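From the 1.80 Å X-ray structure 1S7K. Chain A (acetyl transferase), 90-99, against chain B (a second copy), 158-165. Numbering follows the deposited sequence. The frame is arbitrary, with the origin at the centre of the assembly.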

ATOM      1  N   ILE A  90       2.450   0.818  -8.158  1.00 16.66           N
ATOM      2  CA  ILE A  90       3.898   1.042  -8.137  1.00 16.47           C
ATOM      3  C   ILE A  90       4.105   2.275  -7.290  1.00 17.55           C
ATOM      4  O   ILE A  90       3.230   3.162  -7.283  1.00 17.75           O
ATOM      5  CB  ILE A  90       4.453   1.301  -9.555  1.00 16.54           C
ATOM      6  CG1 ILE A  90       4.386  -0.009 -10.370  1.00 16.85           C
ATOM      7  CG2 ILE A  90       5.889   1.826  -9.494  1.00 16.97           C
ATOM      8  CD1 ILE A  90       4.638   0.167 -11.866  1.00 17.68           C
ATOM      9  N   GLU A  91       5.223   2.299  -6.565  1.00 14.40           N
ATOM     10  CA  GLU A  91       5.642   3.388  -5.721  1.00 16.20           C
ATOM     11  C   GLU A  91       6.903   3.855  -6.486  1.00 17.48           C
ATOM     12  O   GLU A  91       7.990   3.363  -6.240  1.00 14.30           O
ATOM     13  CB  GLU A  91       5.983   2.845  -4.337  1.00 15.36           C
ATOM     14  CG  GLU A  91       4.744   2.331  -3.589  1.00 15.42           C
ATOM     15  CD  GLU A  91       5.097   1.744  -2.251  1.00 16.94           C
ATOM     16  OE1 GLU A  91       6.302   1.784  -1.888  1.00 17.64           O
ATOM     17  OE2 GLU A  91       4.165   1.244  -1.583  1.00 15.23           O
ATOM     18  N   PRO A  92       6.743   4.786  -7.463  1.00 18.16           N
ATOM     19  CA  PRO A  92       7.909   5.220  -8.232  1.00 18.88           C
ATOM     20  C   PRO A  92       9.136   5.580  -7.438  1.00 18.70           C
ATOM     21  O   PRO A  92      10.229   5.153  -7.774  1.00 20.15           O
ATOM     22  CB  PRO A  92       7.368   6.417  -9.075  1.00 19.28           C
ATOM     23  CG  PRO A  92       5.879   6.070  -9.222  1.00 20.14           C
ATOM     24  CD  PRO A  92       5.576   5.636  -7.774  1.00 17.17           C
ATOM     25  N   ILE A  93       8.967   6.328  -6.356  1.00 18.20           N
ATOM     26  CA  ILE A  93      10.143   6.763  -5.616  1.00 19.82           C
ATOM     27  C   ILE A  93      10.880   5.626  -4.951  1.00 18.84           C
ATOM     28  O   ILE A  93      12.089   5.611  -4.930  1.00 19.36           O
ATOM     29  CB  ILE A  93       9.758   7.849  -4.567  1.00 20.33           C
ATOM     30  CG1 ILE A  93       8.960   8.964  -5.306  1.00 24.10           C
ATOM     31  CG2 ILE A  93      11.070   8.416  -3.933  1.00 22.09           C
ATOM     32  CD1 ILE A  93       8.069   9.917  -4.370  1.00 27.96           C
ATOM     33  N   ASN A  94      10.129   4.669  -4.406  1.00 17.62           N
ATOM     34  CA  ASN A  94      10.724   3.489  -3.754  1.00 15.11           C
ATOM     35  C   ASN A  94      11.079   2.375  -4.783  1.00 15.14           C
ATOM     36  O   ASN A  94      11.714   1.340  -4.410  1.00 14.48           O
ATOM     37  CB  ASN A  94       9.722   2.928  -2.706  1.00 13.05           C
ATOM     38  CG  ASN A  94       9.381   3.944  -1.603  1.00 14.47           C
ATOM     39  OD1 ASN A  94      10.226   4.721  -1.203  1.00 14.12           O
ATOM     40  ND2 ASN A  94       8.124   3.911  -1.089  1.00 13.84           N
ATOM     41  N   LYS A  95      10.715   2.600  -6.045  1.00 15.29           N
ATOM     42  CA  LYS A  95      10.955   1.627  -7.125  1.00 14.88           C
ATOM     43  C   LYS A  95      10.425   0.267  -6.637  1.00 15.56           C
ATOM     44  O   LYS A  95      11.157  -0.730  -6.689  1.00 15.91           O
ATOM     45  CB  LYS A  95      12.436   1.484  -7.439  1.00 14.77           C
ATOM     46  CG  LYS A  95      13.081   2.769  -8.026  1.00 15.20           C
ATOM     47  CD  LYS A  95      14.480   2.440  -8.583  1.00 16.88           C
ATOM     48  CE  LYS A  95      15.180   3.726  -8.998  1.00 18.88           C
ATOM     49  NZ  LYS A  95      16.408   3.455  -9.727  1.00 22.92           N
ATOM     50  N   ALA A  96       9.195   0.274  -6.119  1.00 14.78           N
ATOM     51  CA  ALA A  96       8.514  -0.934  -5.609  1.00 12.26           C
ATOM     52  C   ALA A  96       7.191  -1.209  -6.356  1.00 13.02           C
ATOM     53  O   ALA A  96       6.391  -0.282  -6.640  1.00 14.10           O
ATOM     54  CB  ALA A  96       8.234  -0.768  -4.095  1.00 12.80           C
ATOM     55  N   ALA A  97       6.927  -2.488  -6.624  1.00  9.93           N
ATOM     56  CA  ALA A  97       5.705  -2.892  -7.308  1.00  9.32           C
ATOM     57  C   ALA A  97       5.037  -4.034  -6.580  1.00  9.84           C
ATOM     58  O   ALA A  97       5.742  -4.934  -6.087  1.00 10.34           O
ATOM     59  CB  ALA A  97       6.013  -3.310  -8.706  1.00 12.17           C
ATOM     60  N   TYR A  98       3.707  -4.014  -6.513  1.00  8.98           N
ATOM     61  CA  TYR A  98       2.966  -5.120  -5.893  1.00 10.04           C
ATOM     62  C   TYR A  98       2.395  -5.946  -7.064  1.00 11.44           C
ATOM     63  O   TYR A  98       1.790  -5.424  -8.000  1.00 13.25           O
ATOM     64  CB  TYR A  98       1.843  -4.580  -5.009  1.00  9.42           C
ATOM     65  CG  TYR A  98       2.415  -3.725  -3.897  1.00 12.08           C
ATOM     66  CD1 TYR A  98       2.665  -2.374  -4.076  1.00 12.40           C
ATOM     67  CD2 TYR A  98       2.781  -4.306  -2.700  1.00 11.03           C
ATOM     68  CE1 TYR A  98       3.295  -1.609  -3.039  1.00 12.67           C
ATOM     69  CE2 TYR A  98       3.402  -3.583  -1.689  1.00 11.90           C
ATOM     70  CZ  TYR A  98       3.652  -2.254  -1.851  1.00 14.11           C
ATOM     71  OH  TYR A  98       4.223  -1.570  -0.803  1.00 18.13           O
ATOM     72  N   ILE A  99       2.634  -7.230  -7.024  1.00  8.88           N
ATOM     73  CA  ILE A  99       2.220  -8.111  -8.115  1.00  8.23           C
ATOM     74  C   ILE A  99       0.799  -8.720  -7.995  1.00  9.20           C
ATOM     75  O   ILE A  99       0.400  -9.200  -6.932  1.00  9.59           O
ATOM     76  CB  ILE A  99       3.245  -9.301  -8.222  1.00  7.92           C
ATOM     77  CG1 ILE A  99       4.616  -8.801  -8.706  1.00  9.40           C
ATOM     78  CG2 ILE A  99       2.673 -10.385  -9.145  1.00  8.19           C
ATOM     79  CD1 ILE A  99       5.839  -9.634  -8.248  1.00 12.86           C
TER
ATOM     80  N   CYS B 158       9.239  -6.932   8.591  1.00 10.39           N
ATOM     81  CA  CYS B 158      10.243  -5.942   8.172  1.00  9.27           C
ATOM     82  C   CYS B 158      10.350  -6.011   6.646  1.00 10.04           C
ATOM     83  O   CYS B 158      10.716  -7.066   6.107  1.00 11.92           O
ATOM     84  CB  CYS B 158      11.569  -6.335   8.799  1.00 10.55           C
ATOM     85  SG  CYS B 158      12.792  -5.066   8.481  1.00 15.37           S
ATOM     86  N   MET B 159       9.979  -4.921   5.936  1.00  6.79           N
ATOM     87  CA  MET B 159      10.028  -4.910   4.483  1.00  8.54           C
ATOM     88  C   MET B 159      11.421  -4.424   4.079  1.00  8.53           C
ATOM     89  O   MET B 159      11.765  -3.308   4.371  1.00  8.91           O
ATOM     90  CB  MET B 159       8.975  -3.935   4.013  1.00  8.27           C
ATOM     91  CG  MET B 159       7.540  -4.400   4.503  1.00 10.77           C
ATOM     92  SD  MET B 159       6.310  -3.093   4.324  1.00 18.23           S
ATOM     93  CE  MET B 159       6.238  -2.863   2.624  1.00 15.42           C
ATOM     94  N   LYS B 160      12.163  -5.277   3.388  1.00  9.29           N
ATOM     95  CA  LYS B 160      13.548  -4.966   3.022  1.00 10.60           C
ATOM     96  C   LYS B 160      13.711  -3.832   2.041  1.00 10.83           C
ATOM     97  O   LYS B 160      13.079  -3.857   1.013  1.00  8.29           O
ATOM     98  CB  LYS B 160      14.184  -6.234   2.464  1.00 15.31           C
ATOM     99  CG  LYS B 160      15.652  -6.138   2.168  1.00 17.26           C
ATOM    100  CD  LYS B 160      16.164  -7.417   1.485  1.00 20.33           C
ATOM    101  CE  LYS B 160      17.205  -8.135   2.327  1.00 20.22           C
ATOM    102  NZ  LYS B 160      18.103  -8.863   1.322  1.00 20.27           N
ATOM    103  N   GLN B 161      14.532  -2.821   2.358  1.00  9.84           N
ATOM    104  CA  GLN B 161      14.760  -1.742   1.369  1.00 10.54           C
ATOM    105  C   GLN B 161      13.508  -1.159   0.740  1.00 11.52           C
ATOM    106  O   GLN B 161      13.470  -0.821  -0.431  1.00 11.61           O
ATOM    107  CB  GLN B 161      15.684  -2.300   0.254  1.00 10.18           C
ATOM    108  CG  GLN B 161      17.022  -2.732   0.830  1.00  9.28           C
ATOM    109  CD  GLN B 161      17.801  -3.706  -0.111  1.00 13.04           C
ATOM    110  OE1 GLN B 161      18.518  -4.614   0.350  1.00 13.99           O
ATOM    111  NE2 GLN B 161      17.658  -3.505  -1.392  1.00 10.27           N
ATOM    112  N   ALA B 162      12.496  -0.959   1.559  1.00 10.94           N
ATOM    113  CA  ALA B 162      11.244  -0.506   1.061  1.00 12.16           C
ATOM    114  C   ALA B 162      11.022   1.005   0.942  1.00 13.88           C
ATOM    115  O   ALA B 162      10.103   1.456   0.205  1.00 14.82           O
ATOM    116  CB  ALA B 162      10.168  -1.138   1.933  1.00 11.98           C
ATOM    117  N   GLU B 163      11.850   1.790   1.621  1.00 14.62           N
ATOM    118  CA  GLU B 163      11.655   3.244   1.608  1.00 15.36           C
ATOM    119  C   GLU B 163      12.893   3.968   1.175  1.00 15.84           C
ATOM    120  O   GLU B 163      13.937   3.846   1.801  1.00 15.97           O
ATOM    121  CB  GLU B 163      11.260   3.723   2.999  1.00 15.51           C
ATOM    122  CG  GLU B 163      11.075   5.270   3.067  1.00 19.92           C
ATOM    123  CD  GLU B 163      10.448   5.740   4.373  1.00 25.57           C
ATOM    124  OE1 GLU B 163      10.771   6.875   4.805  1.00 28.76           O
ATOM    125  OE2 GLU B 163       9.613   4.992   4.951  1.00 24.43           O
ATOM    126  N   TYR B 164      12.783   4.702   0.087  1.00 16.86           N
ATOM    127  CA  TYR B 164      13.944   5.465  -0.414  1.00 19.74           C
ATOM    128  C   TYR B 164      14.050   6.771   0.383  1.00 20.79           C
ATOM    129  O   TYR B 164      13.050   7.463   0.599  1.00 23.31           O
ATOM    130  CB  TYR B 164      13.739   5.800  -1.893  1.00 21.41           C
ATOM    131  CG  TYR B 164      14.904   6.529  -2.542  1.00 25.03           C
ATOM    132  CD1 TYR B 164      16.014   5.839  -2.964  1.00 26.82           C
ATOM    133  CD2 TYR B 164      14.862   7.898  -2.748  1.00 27.67           C
ATOM    134  CE1 TYR B 164      17.075   6.485  -3.601  1.00 30.88           C
ATOM    135  CE2 TYR B 164      15.912   8.567  -3.366  1.00 28.55           C
ATOM    136  CZ  TYR B 164      17.013   7.845  -3.801  1.00 31.06           C
ATOM    137  OH  TYR B 164      18.050   8.445  -4.508  1.00 34.11           O
ATOM    138  N   LEU B 165      15.250   7.115   0.811  1.00 21.00           N
ATOM    139  CA  LEU B 165      15.447   8.358   1.527  1.00 22.97           C
ATOM    140  C   LEU B 165      16.926   8.669   1.484  1.00 24.02           C
ATOM    141  O   LEU B 165      17.754   7.827   1.799  1.00 23.63           O
ATOM    142  CB  LEU B 165      14.981   8.238   2.989  1.00 25.13           C
ATOM    143  CG  LEU B 165      14.798   9.531   3.788  1.00 26.78           C
ATOM    144  CD1 LEU B 165      16.105   9.918   4.399  1.00 27.00           C
ATOM    145  CD2 LEU B 165      14.272  10.660   2.871  1.00 27.01           C
TER
HETATM  146  O   HOH W   1       7.711   0.361   0.075  1.00 21.69           O
HETATM  147  O   HOH W   2      13.347  -0.785  -3.160  1.00 16.21           O

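How do the two backbones meet? In chain A, two strands, 90-91 and 96-99, are joined by a tight turn, held by A:Glu91 N to A:Ala96 O at 2.8 Å, a weak return bond from A:Ala96 N to A:Glu91 O at 3.3 Å, and A:Lys95 N to A:Pro92 O at 3.1 Å. Chain B turns a corner at B:Lys160 and B:Gln161 before running on as a strand. The turn approaches that strand most closely at A:Asn94 and B:Tyr164, whose CA atoms lie 5.0 Å apart.

What joins the chains directly? The amide of B:Tyr164 donates from N to A:Asn94 OD1 at 2.9 Å, and the N-H...O angle of 175° makes this a nearly straight hydrogen bond. The CA-to-CB bond of A:Asn94 points sideways, but the end of its side chain comes nearer to chain B, so a side chain satisfies a strand amide. A:Asn94 ND2 lies 3.4 Å from B:Ala162 O, at too poor an angle to bond.

What holds A:Asn94 in place? A:Asn94 ND2 donates instead to A:Glu91 OE1 at 2.9 Å, within its own chain, while A:Tyr98 OH donates to A:Glu91 OE2, also at 2.9 Å. Both carboxylate oxygens are thus engaged, and the amide group links A:Glu91 to the partner backbone.

How do water and the remaining contacts complete the interface? Water 1 donates to A:Glu91 OE1 at 2.8 Å and to B:Ala162 O at 2.6 Å, bridging two acceptors that could not bond each other. Water 2 similarly links A:Asn94 O, at 3.0 Å, with B:Gln161 O, at 2.7 Å. One apolar side-chain contact is made, A:Ile93 CG2 to B:Tyr164 CD2 at 4.0 Å. Separately, A:Tyr98 OH comes within 4.2 Å of B:Met159 CE, a contact that is not a hydrogen bond.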